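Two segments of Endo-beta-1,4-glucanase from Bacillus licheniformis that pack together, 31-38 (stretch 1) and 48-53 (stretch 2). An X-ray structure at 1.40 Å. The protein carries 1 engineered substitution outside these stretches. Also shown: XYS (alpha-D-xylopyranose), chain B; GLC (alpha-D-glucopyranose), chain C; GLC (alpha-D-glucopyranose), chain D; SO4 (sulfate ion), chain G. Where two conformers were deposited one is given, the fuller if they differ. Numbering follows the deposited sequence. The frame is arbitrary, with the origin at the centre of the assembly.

Stretch 1, residues 31-38: SSSNPSDK
Stretch 2 48-53: IFNNVW

N50 is the keystone of this contact, contributing 90 of the 393 Å² buried between the stretches, followed by F49 and K38. The design rule is an antiparallel pairing of K38 with F49, with a turn folded over an asparagine. K38 (phi/psi -133/130) and F49 (-127/122) form a non-hydrogen-bonded pair, CA to CA 4.8 Å, with both side chains on the same face of the sheet. K38 CA approaches I48 O at 3.2 Å and F49 CA approaches D37 O at 3.5 Å, each a CA-H...O contact.

Next to this pair, N50 (-83/69) is bound to stretch 1 through both its backbone N and its backbone O: N50 N donates to D37 O at 2.9 Å, nearly straight at 172°, and S36 N donates to N50 O at 2.8 Å. Its CB points toward stretch 1, and chi1 t with chi2 25° carries ND2 to N34 O, 3.0 Å. An amide suits this buried place because it can donate to a turn carbonyl while OD1 is satisfied elsewhere in the structure.

That carbonyl begins a type II turn, N34 to D37, closed by D37 N to N34 O at 3.2 Å. P35 at -57/136 and S36 at 67/13 supply its corners; proline's ring favours the first phi. D37 (chi1 m) braces the turn, its OD2 accepting from S32 OG at 2.5 Å and N34 N at 2.9 Å.

F49, chi1 t and chi2 36°, presents its ring edge to S36 O, 3.5 Å from CE1. K38 extends as m, t, t, t: its aliphatic CE lies 3.7 Å from F49 CE1, while NZ reaches sulfate O4 at 3.0 Å. P35 CB meets V52 CG2 (chi1 m) at 3.6 Å, an apolar contact. S36 OG and V52 N both hydrogen-bond xylose O4, at 2.8 and 3.0 Å, so the sugar bridges the stretches.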

# COMPACT_ATOMS: atom_id res chain seq x y z
N SER A 31 9.75 -9.40 6.22
CA SER A 31 8.91 -8.40 6.87
C SER A 31 7.41 -8.59 6.57
O SER A 31 6.97 -8.61 5.41
CB SER A 31 9.37 -6.99 6.52
OG SER A 31 9.19 -6.70 5.16
N SER A 32 6.61 -8.77 7.62
CA SER A 32 5.25 -9.22 7.45
C SER A 32 4.29 -8.27 8.16
O SER A 32 4.69 -7.61 9.12
CB SER A 32 5.13 -10.67 7.93
OG SER A 32 4.00 -11.33 7.38
N SER A 33 3.03 -8.22 7.70
CA SER A 33 2.15 -7.15 8.13
C SER A 33 0.73 -7.54 8.50
O SER A 33 -0.05 -6.67 8.89
CB SER A 33 2.11 -6.07 7.06
OG SER A 33 3.42 -5.58 6.79
N ASN A 34 0.37 -8.81 8.43
CA ASN A 34 -0.98 -9.21 8.80
C ASN A 34 -1.07 -9.56 10.28
O ASN A 34 -0.08 -9.91 10.92
CB ASN A 34 -1.50 -10.39 7.94
CG ASN A 34 -1.71 -10.04 6.49
OD1 ASN A 34 -0.97 -10.51 5.66
ND2 ASN A 34 -2.66 -9.22 6.17
N PRO A 35 -2.31 -9.49 10.82
CA PRO A 35 -2.48 -9.79 12.23
C PRO A 35 -1.97 -11.19 12.57
O PRO A 35 -2.25 -12.15 11.86
CB PRO A 35 -4.00 -9.72 12.42
CG PRO A 35 -4.45 -8.72 11.36
CD PRO A 35 -3.56 -9.06 10.18
N SER A 36 -1.25 -11.29 13.68
CA SER A 36 -0.76 -12.56 14.24
C SER A 36 0.28 -13.25 13.39
O SER A 36 0.65 -14.38 13.67
CB SER A 36 -1.91 -13.50 14.56
OG SER A 36 -2.77 -12.93 15.51
N ASP A 37 0.84 -12.55 12.39
CA ASP A 37 1.99 -13.11 11.67
C ASP A 37 3.16 -13.39 12.61
O ASP A 37 3.33 -12.71 13.62
CB ASP A 37 2.43 -12.21 10.52
CG ASP A 37 1.44 -12.18 9.35
OD1 ASP A 37 0.46 -12.95 9.33
OD2 ASP A 37 1.70 -11.38 8.40
N LYS A 38 3.98 -14.38 12.23
CA LYS A 38 5.11 -14.81 13.04
C LYS A 38 6.34 -14.95 12.17
O LYS A 38 6.30 -15.61 11.12
CB LYS A 38 4.82 -16.13 13.73
CG LYS A 38 3.64 -16.07 14.70
CD LYS A 38 3.27 -17.41 15.34
CE LYS A 38 2.14 -17.23 16.34
NZ LYS A 38 1.73 -18.49 16.95
N ILE A 48 9.14 -13.29 16.32
CA ILE A 48 8.55 -11.97 16.34
C ILE A 48 7.08 -12.18 15.98
O ILE A 48 6.76 -12.91 15.06
CB ILE A 48 9.24 -10.97 15.36
CG1 ILE A 48 10.78 -11.08 15.41
CG2 ILE A 48 8.76 -9.57 15.63
CD1 ILE A 48 11.50 -10.21 14.40
N PHE A 49 6.22 -11.52 16.72
CA PHE A 49 4.78 -11.74 16.65
C PHE A 49 4.03 -10.43 16.41
O PHE A 49 4.16 -9.48 17.18
CB PHE A 49 4.34 -12.35 18.00
CG PHE A 49 2.90 -12.81 18.08
CD1 PHE A 49 2.24 -13.38 17.00
CD2 PHE A 49 2.23 -12.72 19.28
CE1 PHE A 49 0.92 -13.82 17.12
CE2 PHE A 49 0.92 -13.14 19.38
CZ PHE A 49 0.28 -13.70 18.32
N ASN A 50 3.26 -10.38 15.32
CA ASN A 50 2.51 -9.18 14.95
C ASN A 50 1.21 -9.17 15.73
O ASN A 50 0.10 -9.33 15.20
CB ASN A 50 2.29 -9.12 13.43
CG ASN A 50 2.07 -7.72 12.95
OD1 ASN A 50 2.53 -6.77 13.62
ND2 ASN A 50 1.52 -7.54 11.77
N ASN A 51 1.35 -8.96 17.05
CA ASN A 51 0.25 -9.09 18.01
C ASN A 51 -0.56 -7.81 18.05
O ASN A 51 -0.04 -6.77 18.44
CB ASN A 51 0.84 -9.39 19.39
CG ASN A 51 -0.17 -9.54 20.48
OD1 ASN A 51 -1.29 -9.11 20.35
ND2 ASN A 51 0.25 -10.14 21.58
N VAL A 52 -1.81 -7.89 17.59
CA VAL A 52 -2.71 -6.76 17.50
C VAL A 52 -3.97 -7.00 18.34
O VAL A 52 -5.08 -6.68 17.92
CB VAL A 52 -3.04 -6.40 16.04
CG1 VAL A 52 -1.75 -5.95 15.33
CG2 VAL A 52 -3.69 -7.55 15.25
N TRP A 53 -3.77 -7.47 19.58
CA TRP A 53 -4.88 -7.97 20.36
C TRP A 53 -5.95 -6.95 20.71
O TRP A 53 -7.10 -7.32 20.96
CB TRP A 53 -4.40 -8.61 21.65
CG TRP A 53 -3.82 -7.73 22.71
CD1 TRP A 53 -2.49 -7.39 22.87
CD2 TRP A 53 -4.51 -7.16 23.82
NE1 TRP A 53 -2.35 -6.64 24.02
CE2 TRP A 53 -3.56 -6.51 24.61
CE3 TRP A 53 -5.84 -7.19 24.24
CZ2 TRP A 53 -3.89 -5.86 25.80
CZ3 TRP A 53 -6.18 -6.52 25.41
CH2 TRP A 53 -5.20 -5.86 26.16
C1 XYS B . -5.08 -12.51 19.90
C2 XYS B . -5.88 -12.01 18.70
C3 XYS B . -4.97 -11.68 17.51
C4 XYS B . -3.78 -10.87 18.03
C5 XYS B . -3.05 -11.49 19.23
O2 XYS B . -6.80 -13.04 18.30
O3 XYS B . -5.61 -10.97 16.43
O4 XYS B . -2.89 -10.58 16.98
O5 XYS B . -3.98 -11.72 20.23
C1 GLC C . -2.33 -9.67 26.12
C2 GLC C . -1.83 -10.65 25.08
C3 GLC C . -2.93 -11.05 24.14
C4 GLC C . -4.09 -11.60 24.98
C5 GLC C . -4.54 -10.53 25.99
C6 GLC C . -5.60 -11.14 26.92
O2 GLC C . -0.70 -10.16 24.36
O3 GLC C . -2.40 -11.96 23.16
O4 GLC C . -5.20 -11.92 24.20
O5 GLC C . -3.44 -10.23 26.84
O6 GLC C . -6.87 -10.57 26.66
C1 GLC D . -0.40 -7.04 30.28
C2 GLC D . -1.78 -7.69 30.20
C3 GLC D . -1.71 -8.84 29.24
C4 GLC D . -1.33 -8.30 27.86
C5 GLC D . 0.04 -7.63 28.05
C6 GLC D . 0.70 -7.17 26.75
O1 GLC D . -0.34 -5.99 31.21
O2 GLC D . -2.27 -8.24 31.40
O3 GLC D . -2.98 -9.49 29.35
O4 GLC D . -1.19 -9.35 26.93
O5 GLC D . -0.10 -6.56 28.98
O6 GLC D . -0.13 -6.32 26.00
S SO4 G . -0.24 -19.87 13.93
O1 SO4 G . -0.62 -18.72 13.12
O2 SO4 G . -1.28 -20.31 14.86
O3 SO4 G . -0.25 -20.87 12.84
O4 SO4 G . 1.12 -19.97 14.44